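Local atomic coordinates of COPII coat assembly protein SEC16 (Saccharomyces cerevisiae, PDB entry 3MZK), a protein that helps initiate assembly of the COPII coat on transport vesicles leaving the endoplasmic reticulum, takes part in cargo selection, and is also involved in autophagy. Residues A180-V185 and S195-K200; S245-A248 and S254-A257; E250-I255 and A297-I302; I338-F343 and P357-H362; R387-P390 and L395-N398. All coordinates share one frame; numbering follows the deposited sequence.

Contact 1 of 5, residues A180-V185 and S195-K200; sequences AIALLV and SEVIQK
An antiparallel helical hairpin, helix 179-187 followed by helix 191-203, closes here through Ala-182 and Leu-183 on one side and Val-197 and Ile-198 on the other. The short segments 180-185 and 195-200 run roughly antiparallel, at 165° between their directions, with their axes 9.3 Å apart. Val-197 sits at the middle of the contact, and its CG1 branch does most of the touching. With chi1 at 176° that branch lies anti to the backbone N and reaches two neighbours on the facing helix: the methyl of Ala-182, CB to CG1 at 3.6 Å, and the CD2 branch of Leu-183, 3.4 Å from Val-197 CG1. The hairpin belongs to the Sec23-binding region, whose consecutive helices stack into an elongated alpha-solenoid of the ACE1 type. Ile-198 meets Leu-183 more loosely, CG1 to CD2 at 4.3 Å, and also touches Leu-221 and Phe-224 of helix 214-226. Leu-170 and Leu-174 of helix 166-175 add apolar contacts, touching Val-197 and Ala-182 respectively. Leu-183 also packs on Leu-184 of the second subunit, another copy of this protein, and Leu-184 here packs in return on Leu-183 of that subunit.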
# COMPACT_ATOMS: atom_id res chain seq x y z
N ALA B 180 11.80 -23.26 12.88
CA ALA B 180 11.64 -22.99 11.46
C ALA B 180 10.16 -22.86 11.11
O ALA B 180 9.72 -21.82 10.65
CB ALA B 180 12.31 -24.08 10.62
N ILE B 181 9.40 -23.93 11.33
CA ILE B 181 7.97 -23.92 11.06
C ILE B 181 7.28 -22.94 11.99
O ILE B 181 6.25 -22.37 11.64
CB ILE B 181 7.32 -25.30 11.26
CG1 ILE B 181 8.37 -26.32 11.67
CG2 ILE B 181 6.58 -25.75 10.00
CD1 ILE B 181 7.85 -27.71 11.70
N ALA B 182 7.84 -22.78 13.18
CA ALA B 182 7.29 -21.83 14.12
C ALA B 182 7.26 -20.46 13.45
O ALA B 182 6.24 -19.77 13.46
CB ALA B 182 8.11 -21.79 15.40
N LEU B 183 8.39 -20.09 12.84
CA LEU B 183 8.49 -18.82 12.11
C LEU B 183 7.49 -18.77 10.96
O LEU B 183 6.78 -17.77 10.79
CB LEU B 183 9.92 -18.60 11.60
CG LEU B 183 10.94 -18.20 12.67
CD1 LEU B 183 12.34 -18.06 12.10
CD2 LEU B 183 10.51 -16.90 13.36
N LEU B 184 7.45 -19.83 10.17
CA LEU B 184 6.51 -19.93 9.06
C LEU B 184 5.06 -19.74 9.53
O LEU B 184 4.36 -18.84 9.05
CB LEU B 184 6.66 -21.27 8.35
CG LEU B 184 8.04 -21.43 7.72
CD1 LEU B 184 8.21 -22.81 7.10
CD2 LEU B 184 8.26 -20.33 6.68
N VAL B 185 4.62 -20.57 10.46
CA VAL B 185 3.27 -20.45 10.99
C VAL B 185 3.06 -19.04 11.54
O VAL B 185 2.04 -18.41 11.29
CB VAL B 185 2.98 -21.49 12.09
CG1 VAL B 185 1.67 -21.19 12.78
CG2 VAL B 185 2.97 -22.89 11.50
N SER B 195 7.49 -12.07 16.27
CA SER B 195 8.51 -11.57 17.17
C SER B 195 8.75 -12.52 18.34
O SER B 195 9.89 -12.80 18.70
CB SER B 195 8.13 -10.18 17.68
OG SER B 195 9.03 -9.75 18.69
N GLU B 196 7.67 -13.01 18.94
CA GLU B 196 7.78 -13.91 20.09
C GLU B 196 8.58 -15.16 19.72
O GLU B 196 9.35 -15.67 20.53
CB GLU B 196 6.40 -14.29 20.62
N VAL B 197 8.37 -15.65 18.51
CA VAL B 197 9.11 -16.82 18.04
C VAL B 197 10.60 -16.51 17.95
O VAL B 197 11.44 -17.34 18.31
CB VAL B 197 8.59 -17.31 16.67
CG1 VAL B 197 9.43 -18.48 16.17
CG2 VAL B 197 7.12 -17.70 16.76
N ILE B 198 10.92 -15.31 17.48
CA ILE B 198 12.31 -14.90 17.35
C ILE B 198 13.00 -14.94 18.71
O ILE B 198 14.11 -15.45 18.84
CB ILE B 198 12.43 -13.48 16.78
CG1 ILE B 198 11.68 -13.37 15.44
CG2 ILE B 198 13.89 -13.10 16.60
CD1 ILE B 198 11.80 -12.02 14.78
N GLN B 199 12.32 -14.41 19.72
CA GLN B 199 12.86 -14.39 21.06
C GLN B 199 13.11 -15.81 21.57
O GLN B 199 14.20 -16.12 22.05
CB GLN B 199 11.91 -13.66 22.01
CG GLN B 199 11.53 -12.26 21.54
CD GLN B 199 11.03 -11.38 22.67
OE1 GLN B 199 11.21 -11.70 23.85
NE2 GLN B 199 10.41 -10.26 22.31
N LYS B 200 12.10 -16.67 21.44
CA LYS B 200 12.22 -18.04 21.94
C LYS B 200 13.36 -18.78 21.26
O LYS B 200 14.09 -19.53 21.90
CB LYS B 200 10.88 -18.80 21.81
CG LYS B 200 9.83 -18.46 22.96
CD LYS B 200 8.38 -18.95 22.58
CE LYS B 200 7.33 -18.50 23.66
NZ LYS B 200 5.90 -18.91 23.22

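Contact 2 of 5, residues S245-A248 and S254-A257; sequences SQWA and SIVA
Ala-248 and Ile-255 mark the nearest backbone approach of segments 245-248 and 254-257, with their CA atoms 7.8 Å apart on either side of the short turn between helices 242-250 and 252-261. CB of Ile-255 is directed toward the earlier segment, and a single atom, CD1, does the touching. That methyl lies over one face of the Trp-247 indole in a CH-pi contact, 4.1 Å from the centroid of the six-membered ring and 22° off its normal. It is displaced toward the rim, and its nearest ring atom is CH2 of Trp-247, 3.8 Å from Ile-255 CD1. Setting CG of Trp-247 anti to the backbone N, at chi1 163°, carries the far end of the indole across to the isoleucine. The same methyl reaches Ala-248, 3.8 Å from its carbonyl O and 4.5 Å from its CB. His-218 and Phe-219 of helix 214-226 also meet the indole, and Leu-222 of that helix touches Ile-255, as does Phe-280 of helix 275-290. At the turn, Asn-251 ND2 bonds back to Trp-247 O, four residues earlier. This is a tight one-residue junction, at which two successive helices of the Sec23-binding alpha-solenoid meet just beside the turn that joins them.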
# COMPACT_ATOMS: atom_id res chain seq x y z
N SER B 245 19.43 -2.14 28.59
CA SER B 245 19.36 -0.71 28.31
C SER B 245 20.75 -0.09 28.36
O SER B 245 21.07 0.81 27.59
CB SER B 245 18.41 -0.00 29.27
OG SER B 245 18.94 0.04 30.58
N GLN B 246 21.58 -0.59 29.27
CA GLN B 246 22.96 -0.12 29.37
C GLN B 246 23.71 -0.52 28.11
O GLN B 246 24.52 0.25 27.59
CB GLN B 246 23.65 -0.69 30.61
N TRP B 247 23.44 -1.72 27.62
CA TRP B 247 24.05 -2.20 26.38
C TRP B 247 23.63 -1.34 25.20
O TRP B 247 24.46 -0.91 24.40
CB TRP B 247 23.69 -3.66 26.13
CG TRP B 247 23.94 -4.10 24.72
CD1 TRP B 247 25.13 -4.48 24.18
CD2 TRP B 247 22.97 -4.21 23.67
NE1 TRP B 247 24.96 -4.82 22.85
CE2 TRP B 247 23.65 -4.66 22.52
CE3 TRP B 247 21.60 -3.96 23.59
CZ2 TRP B 247 23.00 -4.87 21.30
CZ3 TRP B 247 20.95 -4.17 22.38
CH2 TRP B 247 21.65 -4.62 21.26
N ALA B 248 22.33 -1.07 25.10
CA ALA B 248 21.77 -0.32 23.98
C ALA B 248 22.31 1.10 23.92
O ALA B 248 22.65 1.59 22.85
CB ALA B 248 20.25 -0.31 24.06
N SER B 254 26.87 1.46 16.75
CA SER B 254 26.97 0.26 15.92
C SER B 254 25.59 -0.33 15.63
O SER B 254 25.39 -0.97 14.60
CB SER B 254 27.87 -0.79 16.58
OG SER B 254 27.43 -1.08 17.90
N ILE B 255 24.65 -0.12 16.55
CA ILE B 255 23.29 -0.61 16.37
C ILE B 255 22.61 0.08 15.19
O ILE B 255 22.14 -0.57 14.26
CB ILE B 255 22.45 -0.38 17.64
CG1 ILE B 255 23.02 -1.17 18.81
CG2 ILE B 255 21.01 -0.77 17.39
CD1 ILE B 255 22.24 -1.02 20.09
N VAL B 256 22.55 1.41 15.24
CA VAL B 256 21.97 2.17 14.15
C VAL B 256 22.70 1.87 12.84
O VAL B 256 22.07 1.72 11.80
CB VAL B 256 22.01 3.69 14.45
CG1 VAL B 256 21.45 4.49 13.28
CG2 VAL B 256 21.21 3.98 15.71
N ALA B 257 24.02 1.76 12.91
CA ALA B 257 24.83 1.48 11.72
C ALA B 257 24.46 0.15 11.09
O ALA B 257 24.43 0.02 9.86
CB ALA B 257 26.32 1.51 12.07

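Contact 3 of 5, residues E250-I255 and A297-I302; sequences ENWKSI and ASTLFI
A chi1 of 71° sets CG of Trp-252 between its own backbone N and carbonyl carbon, and with chi2 at -89° the indole extends from the start of helix 252-261 toward Thr-299 and Leu-300 of helix 294-303. Only the far end of the six-membered ring arrives there. CZ3 of Trp-252 meets the CD2 branch of Leu-300 at 3.8 Å, and CD2 lies nearly as close to the neighbouring ring atom CE3. Beside it, CH2 of Trp-252 comes 3.9 Å from CB of Thr-299, whose side chain stands roughly at right angles to that of the tryptophan. The threonine hydroxyl is also near CH2 but spends its hydrogen bond on Ala-295 O, one turn back in its own helix, so what it gives the indole is packing. The tryptophan thus bridges two helices of the alpha-solenoid that are well separated in sequence; the nearest CA atoms of the two segments, those of Trp-252 and Ala-297, are 9.6 Å apart. Phe-284 of helix 275-290, the helix between them in the chain, touches both Trp-252 and Leu-300. With an alanine here instead of Trp-252, a gap is likely to open in front of Thr-299 and Leu-300, and Phe-284 would probably lose its contact with the indole. On one face the indole is met by CG of Lys-253, whose NZ makes a salt bridge to Asp-99. The first turn behind the tryptophan is held at Asn-251 O, which accepts from Ile-255 N at 3.2 Å and from Ser-254 OG at 3.1 Å.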
# COMPACT_ATOMS: atom_id res chain seq x y z
N GLU B 250 25.05 2.18 25.34
CA GLU B 250 26.50 2.15 25.22
C GLU B 250 26.94 1.83 23.79
O GLU B 250 28.02 2.25 23.37
CB GLU B 250 27.11 1.17 26.22
N ASN B 251 26.12 1.08 23.06
CA ASN B 251 26.47 0.66 21.70
C ASN B 251 25.56 1.20 20.61
O ASN B 251 25.46 0.61 19.54
CB ASN B 251 26.52 -0.86 21.61
CG ASN B 251 27.59 -1.47 22.49
OD1 ASN B 251 28.72 -1.68 22.05
ND2 ASN B 251 27.24 -1.75 23.73
N TRP B 252 24.90 2.32 20.88
CA TRP B 252 23.91 2.85 19.94
C TRP B 252 24.49 3.11 18.56
O TRP B 252 23.80 2.97 17.55
CB TRP B 252 23.28 4.14 20.48
CG TRP B 252 24.20 5.33 20.48
CD1 TRP B 252 25.05 5.71 21.48
CD2 TRP B 252 24.34 6.30 19.44
NE1 TRP B 252 25.72 6.85 21.12
CE2 TRP B 252 25.31 7.24 19.88
CE3 TRP B 252 23.76 6.47 18.18
CZ2 TRP B 252 25.69 8.32 19.10
CZ3 TRP B 252 24.15 7.56 17.42
CH2 TRP B 252 25.10 8.47 17.88
N LYS B 253 25.76 3.49 18.50
CA LYS B 253 26.39 3.80 17.23
C LYS B 253 26.42 2.61 16.26
O LYS B 253 26.05 2.74 15.10
CB LYS B 253 27.79 4.36 17.45
CG LYS B 253 27.82 5.85 17.64
CD LYS B 253 29.24 6.35 17.76
CE LYS B 253 29.31 7.84 18.00
NZ LYS B 253 30.71 8.26 18.22
N SER B 254 26.87 1.46 16.75
CA SER B 254 26.97 0.26 15.92
C SER B 254 25.59 -0.33 15.63
O SER B 254 25.39 -0.97 14.60
CB SER B 254 27.87 -0.79 16.58
OG SER B 254 27.43 -1.08 17.90
N ILE B 255 24.65 -0.12 16.55
CA ILE B 255 23.29 -0.61 16.37
C ILE B 255 22.61 0.08 15.19
O ILE B 255 22.14 -0.57 14.26
CB ILE B 255 22.45 -0.38 17.64
CG1 ILE B 255 23.02 -1.17 18.81
CG2 ILE B 255 21.01 -0.77 17.39
CD1 ILE B 255 22.24 -1.02 20.09
N ALA B 297 20.52 11.01 20.57
CA ALA B 297 19.14 11.19 20.12
C ALA B 297 19.05 12.10 18.91
O ALA B 297 18.41 11.77 17.92
CB ALA B 297 18.29 11.73 21.25
N SER B 298 19.71 13.26 18.98
CA SER B 298 19.68 14.22 17.89
C SER B 298 20.28 13.66 16.61
O SER B 298 19.83 13.97 15.51
CB SER B 298 20.42 15.51 18.28
OG SER B 298 19.67 16.24 19.23
N THR B 299 21.31 12.84 16.75
CA THR B 299 21.91 12.16 15.60
C THR B 299 20.83 11.34 14.88
O THR B 299 20.64 11.48 13.67
CB THR B 299 23.10 11.26 16.02
OG1 THR B 299 24.06 12.04 16.74
CG2 THR B 299 23.77 10.65 14.81
N LEU B 300 20.11 10.50 15.62
CA LEU B 300 19.06 9.68 15.03
C LEU B 300 17.97 10.53 14.37
O LEU B 300 17.52 10.20 13.27
CB LEU B 300 18.44 8.72 16.05
CG LEU B 300 19.43 7.88 16.87
CD1 LEU B 300 18.73 6.68 17.49
CD2 LEU B 300 20.60 7.44 16.01
N PHE B 301 17.57 11.61 15.02
CA PHE B 301 16.52 12.49 14.49
C PHE B 301 16.96 13.15 13.19
O PHE B 301 16.16 13.29 12.26
CB PHE B 301 16.14 13.57 15.51
CG PHE B 301 15.47 13.04 16.75
CD1 PHE B 301 14.74 11.86 16.70
CD2 PHE B 301 15.58 13.71 17.96
CE1 PHE B 301 14.12 11.36 17.84
CE2 PHE B 301 14.96 13.22 19.10
CZ PHE B 301 14.22 12.04 19.04
N ILE B 302 18.23 13.54 13.13
CA ILE B 302 18.81 14.11 11.92
C ILE B 302 18.77 13.12 10.76
O ILE B 302 18.30 13.44 9.66
CB ILE B 302 20.27 14.54 12.16
CG1 ILE B 302 20.31 15.74 13.11
CG2 ILE B 302 20.95 14.88 10.85
CD1 ILE B 302 21.67 16.00 13.72

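Contact 4 of 5, residues I338-F343 and P357-H362; sequences IYEYIF and PQKIYH
Glu-340 and Lys-359 reach toward each other from segments whose nearest CA atoms, their own, are 11.5 Å apart, and the two long side chains cross obliquely where their charged ends meet. Both are stretched out. In Glu-340, CG sits anti to the backbone N (chi1 -178°) and the chain continues straight; Lys-359 is likewise extended from CG to NZ. The ammonium comes in on the side of OE1 that faces the other carboxylate oxygen, where OE1 offers its syn lone pair, and forms a salt bridge of 2.8 Å between Lys-359 NZ and Glu-340 OE1. A second bond from the same NZ to OE2 is weak, at 3.3 Å, so the grip on the two oxygens is unequal. OE2 has other partners: the backbone N of Phe-352 in the loop beyond helix 330-344, and a water that donates to OE2 at 2.8 Å. That water also accepts from Lys-359 NZ at 2.9 Å, giving the pair a second, water-mediated link. An amide donor and an ammonium so close together would be expected to favour the charged carboxylate. A leucine in place of Glu-340 would probably leave the lysine charge without its mate and Phe-352 N without this acceptor. Around the bridge, helix 330-344 packs Tyr-339 and Tyr-341 against helix 101-111, while helix 356-368 lays Ile-360 on helix 394-409 and also meets the chain of another protein. The salt bridge thus joins two consecutive helices of the solenoid, each with a different neighbour on its flank.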
# COMPACT_ATOMS: atom_id res chain seq x y z
N ILE B 338 22.10 25.06 9.64
CA ILE B 338 22.50 24.19 8.54
C ILE B 338 21.44 23.12 8.27
O ILE B 338 21.07 22.88 7.11
CB ILE B 338 23.85 23.51 8.85
CG1 ILE B 338 24.97 24.56 8.85
CG2 ILE B 338 24.13 22.40 7.84
CD1 ILE B 338 26.33 24.03 9.25
N TYR B 339 20.95 22.50 9.33
CA TYR B 339 19.89 21.51 9.23
C TYR B 339 18.66 22.13 8.56
O TYR B 339 17.97 21.48 7.78
CB TYR B 339 19.53 20.97 10.61
CG TYR B 339 18.63 19.76 10.62
CD1 TYR B 339 18.96 18.62 9.91
CD2 TYR B 339 17.45 19.76 11.37
CE1 TYR B 339 18.14 17.50 9.92
CE2 TYR B 339 16.62 18.64 11.39
CZ TYR B 339 16.97 17.52 10.67
OH TYR B 339 16.15 16.41 10.68
N GLU B 340 18.40 23.40 8.86
CA GLU B 340 17.28 24.10 8.24
C GLU B 340 17.52 24.30 6.75
O GLU B 340 16.63 24.07 5.93
CB GLU B 340 17.04 25.45 8.91
CG GLU B 340 15.85 26.21 8.37
CD GLU B 340 15.75 27.60 8.95
OE1 GLU B 340 16.78 28.31 8.98
OE2 GLU B 340 14.64 27.99 9.38
N TYR B 341 18.73 24.74 6.41
CA TYR B 341 19.09 24.95 5.02
C TYR B 341 18.87 23.68 4.21
O TYR B 341 18.39 23.73 3.08
CB TYR B 341 20.55 25.41 4.91
CG TYR B 341 20.98 25.73 3.50
CD1 TYR B 341 20.49 26.85 2.84
CD2 TYR B 341 21.89 24.91 2.82
CE1 TYR B 341 20.88 27.15 1.55
CE2 TYR B 341 22.29 25.21 1.53
CZ TYR B 341 21.79 26.33 0.90
OH TYR B 341 22.18 26.63 -0.38
N ILE B 342 19.22 22.53 4.79
CA ILE B 342 19.07 21.25 4.11
C ILE B 342 17.60 20.97 3.76
O ILE B 342 17.29 20.53 2.65
CB ILE B 342 19.65 20.10 4.95
CG1 ILE B 342 21.17 20.23 5.03
CG2 ILE B 342 19.27 18.76 4.36
CD1 ILE B 342 21.81 19.30 6.02
N PHE B 343 16.70 21.25 4.70
CA PHE B 343 15.27 21.12 4.46
C PHE B 343 14.81 22.10 3.38
O PHE B 343 13.78 21.89 2.75
CB PHE B 343 14.48 21.41 5.73
CG PHE B 343 14.30 20.23 6.63
CD1 PHE B 343 13.03 19.83 7.02
CD2 PHE B 343 15.40 19.51 7.09
CE1 PHE B 343 12.85 18.74 7.86
CE2 PHE B 343 15.23 18.42 7.92
CZ PHE B 343 13.95 18.04 8.31
N PRO B 357 13.87 32.27 17.54
CA PRO B 357 14.50 32.84 18.74
C PRO B 357 16.00 32.60 18.75
O PRO B 357 16.75 33.51 19.08
CB PRO B 357 13.83 32.07 19.87
CG PRO B 357 12.48 31.76 19.33
CD PRO B 357 12.69 31.47 17.88
N GLN B 358 16.43 31.40 18.39
CA GLN B 358 17.85 31.07 18.41
C GLN B 358 18.62 31.91 17.42
O GLN B 358 19.76 32.28 17.67
CB GLN B 358 18.08 29.58 18.13
CG GLN B 358 19.49 29.11 18.41
CD GLN B 358 19.69 27.63 18.10
OE1 GLN B 358 20.24 26.87 18.90
NE2 GLN B 358 19.26 27.21 16.91
N LYS B 359 18.00 32.23 16.28
CA LYS B 359 18.63 33.07 15.27
C LYS B 359 18.85 34.50 15.77
O LYS B 359 19.90 35.10 15.52
CB LYS B 359 17.80 33.10 13.99
CG LYS B 359 17.76 31.78 13.24
CD LYS B 359 17.12 31.96 11.88
CE LYS B 359 16.94 30.64 11.17
NZ LYS B 359 16.15 30.82 9.92
N ILE B 360 17.86 35.03 16.48
CA ILE B 360 17.96 36.37 17.06
C ILE B 360 19.06 36.37 18.12
O ILE B 360 19.86 37.30 18.20
CB ILE B 360 16.63 36.82 17.69
CG1 ILE B 360 15.52 36.81 16.64
CG2 ILE B 360 16.77 38.20 18.32
CD1 ILE B 360 14.18 37.23 17.19
N TYR B 361 19.07 35.32 18.92
CA TYR B 361 20.11 35.12 19.93
C TYR B 361 21.48 35.04 19.27
O TYR B 361 22.48 35.48 19.83
CB TYR B 361 19.80 33.85 20.72
CG TYR B 361 20.96 33.23 21.44
CD1 TYR B 361 21.61 33.89 22.46
CD2 TYR B 361 21.39 31.95 21.11
CE1 TYR B 361 22.66 33.30 23.13
CE2 TYR B 361 22.44 31.36 21.77
CZ TYR B 361 23.07 32.03 22.78
OH TYR B 361 24.11 31.43 23.43
N HIS B 362 21.51 34.48 18.06
CA HIS B 362 22.72 34.39 17.27
C HIS B 362 23.19 35.80 16.94
O HIS B 362 24.34 36.16 17.19
CB HIS B 362 22.46 33.58 15.99
CG HIS B 362 23.67 33.36 15.13
ND1 HIS B 362 23.59 32.80 13.88
CD2 HIS B 362 24.98 33.64 15.34
CE1 HIS B 362 24.80 32.73 13.35
NE2 HIS B 362 25.66 33.24 14.22
O HOH W 1 13.76 29.94 11.22

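Contact 5 of 5, residues R387-P390 and L395-N398; sequences RKLP and LTIN
Thr-396, near the start of helix 394-409, faces Leu-389 and Pro-390 in the loop that leads into that helix, and all three of its side-chain atoms come near them. CB already lies near the loop, beside the carbonyl O of Pro-390. At OG1 the contact becomes polar: the hydroxyl donates to Pro-390 O over 2.7 Å. The donor approaches well off the C=O direction, at 144°, and stands 29° out of the carbonyl plane. The hydroxyl is set there by a chi1 of -53°, which puts OG1 beside the backbone N of the threonine and opposite its carbonyl carbon. The loop joins helices 372-387 and 394-409, in the C-terminal part of the Sec23-binding alpha-solenoid. OG1 also touches CB of Leu-389, at 3.7 Å. CG2, the other branch, lies anti to the backbone N and packs against the same corner, 3.3 Å from Pro-390 O and 4.1 Å from Leu-389 CB. Pro-390 adds little with its ring, CD being 4.4 Å from Thr-396 OG1. Just along the helix, Ile-397 packs on the chain of another protein, and Asn-398 OD1 bonds to the backbone of that chain as well as to Arg-401.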
# COMPACT_ATOMS: atom_id res chain seq x y z
N ARG B 387 8.14 39.14 9.37
CA ARG B 387 7.02 39.85 8.77
C ARG B 387 6.17 38.92 7.91
O ARG B 387 5.04 39.25 7.55
CB ARG B 387 7.49 41.06 7.96
CG ARG B 387 7.83 42.28 8.83
CD ARG B 387 8.19 43.50 8.00
NE ARG B 387 9.53 43.41 7.42
CZ ARG B 387 9.79 42.94 6.21
NH1 ARG B 387 8.80 42.51 5.44
NH2 ARG B 387 11.03 42.89 5.76
N LYS B 388 6.71 37.75 7.59
CA LYS B 388 5.98 36.74 6.83
C LYS B 388 5.26 35.78 7.79
O LYS B 388 5.01 34.63 7.45
CB LYS B 388 6.91 35.96 5.91
N LEU B 389 4.95 36.26 8.99
CA LEU B 389 4.25 35.46 9.98
C LEU B 389 2.93 36.10 10.36
O LEU B 389 2.73 37.29 10.14
CB LEU B 389 5.12 35.28 11.23
CG LEU B 389 6.22 34.21 11.20
CD1 LEU B 389 7.21 34.41 12.34
CD2 LEU B 389 5.61 32.82 11.27
N PRO B 390 2.00 35.31 10.93
CA PRO B 390 0.73 35.86 11.42
C PRO B 390 0.98 37.00 12.40
O PRO B 390 1.53 36.80 13.48
CB PRO B 390 0.10 34.67 12.15
CG PRO B 390 0.69 33.47 11.50
CD PRO B 390 2.09 33.85 11.12
N LEU B 395 3.95 34.49 19.50
CA LEU B 395 5.32 34.31 19.06
C LEU B 395 5.76 35.46 18.16
O LEU B 395 6.82 36.06 18.37
CB LEU B 395 5.49 32.98 18.31
CG LEU B 395 5.82 31.76 19.16
CD1 LEU B 395 5.08 31.78 20.50
CD2 LEU B 395 5.53 30.48 18.40
N THR B 396 4.92 35.78 17.18
CA THR B 396 5.24 36.84 16.24
C THR B 396 5.54 38.15 16.95
O THR B 396 6.53 38.81 16.65
CB THR B 396 4.08 37.06 15.26
OG1 THR B 396 3.72 35.82 14.64
CG2 THR B 396 4.47 38.07 14.18
N ILE B 397 4.68 38.51 17.89
CA ILE B 397 4.76 39.78 18.61
C ILE B 397 6.03 39.90 19.45
O ILE B 397 6.70 40.93 19.44
CB ILE B 397 3.55 39.99 19.52
CG1 ILE B 397 2.26 39.97 18.68
CG2 ILE B 397 3.68 41.28 20.29
CD1 ILE B 397 1.01 39.70 19.48
N ASN B 398 6.34 38.84 20.18
CA ASN B 398 7.56 38.76 20.96
C ASN B 398 8.83 38.82 20.12
O ASN B 398 9.74 39.60 20.42
CB ASN B 398 7.56 37.50 21.82
CG ASN B 398 6.57 37.58 22.96
OD1 ASN B 398 6.33 38.65 23.49
ND2 ASN B 398 5.99 36.44 23.32

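How the contacts relate
Following the chain, contact 1 comes first, closing the short hairpin turn between helices 179-187 and 191-203 near the second subunit. Contact 2 then closes the turn at Asn-251, and contact 3 starts where contact 2 ends, sharing Ser-254 and Ile-255, and reaches on to 297-302. They also touch directly, Val-256 CG2 lying 3.5 Å from Leu-300 CD2. Contact 4 follows in series, bridging the loop between helices 330-344 and 356-368; its Tyr-339 packs on Phe-301 and Ile-302 of contact 3. Contact 5 closes the last loop, its nearest atoms about 6 Å from contact 4. Contacts 1 and 5 lie on opposite sides of the chain's centre, their own centres about 55 Å apart.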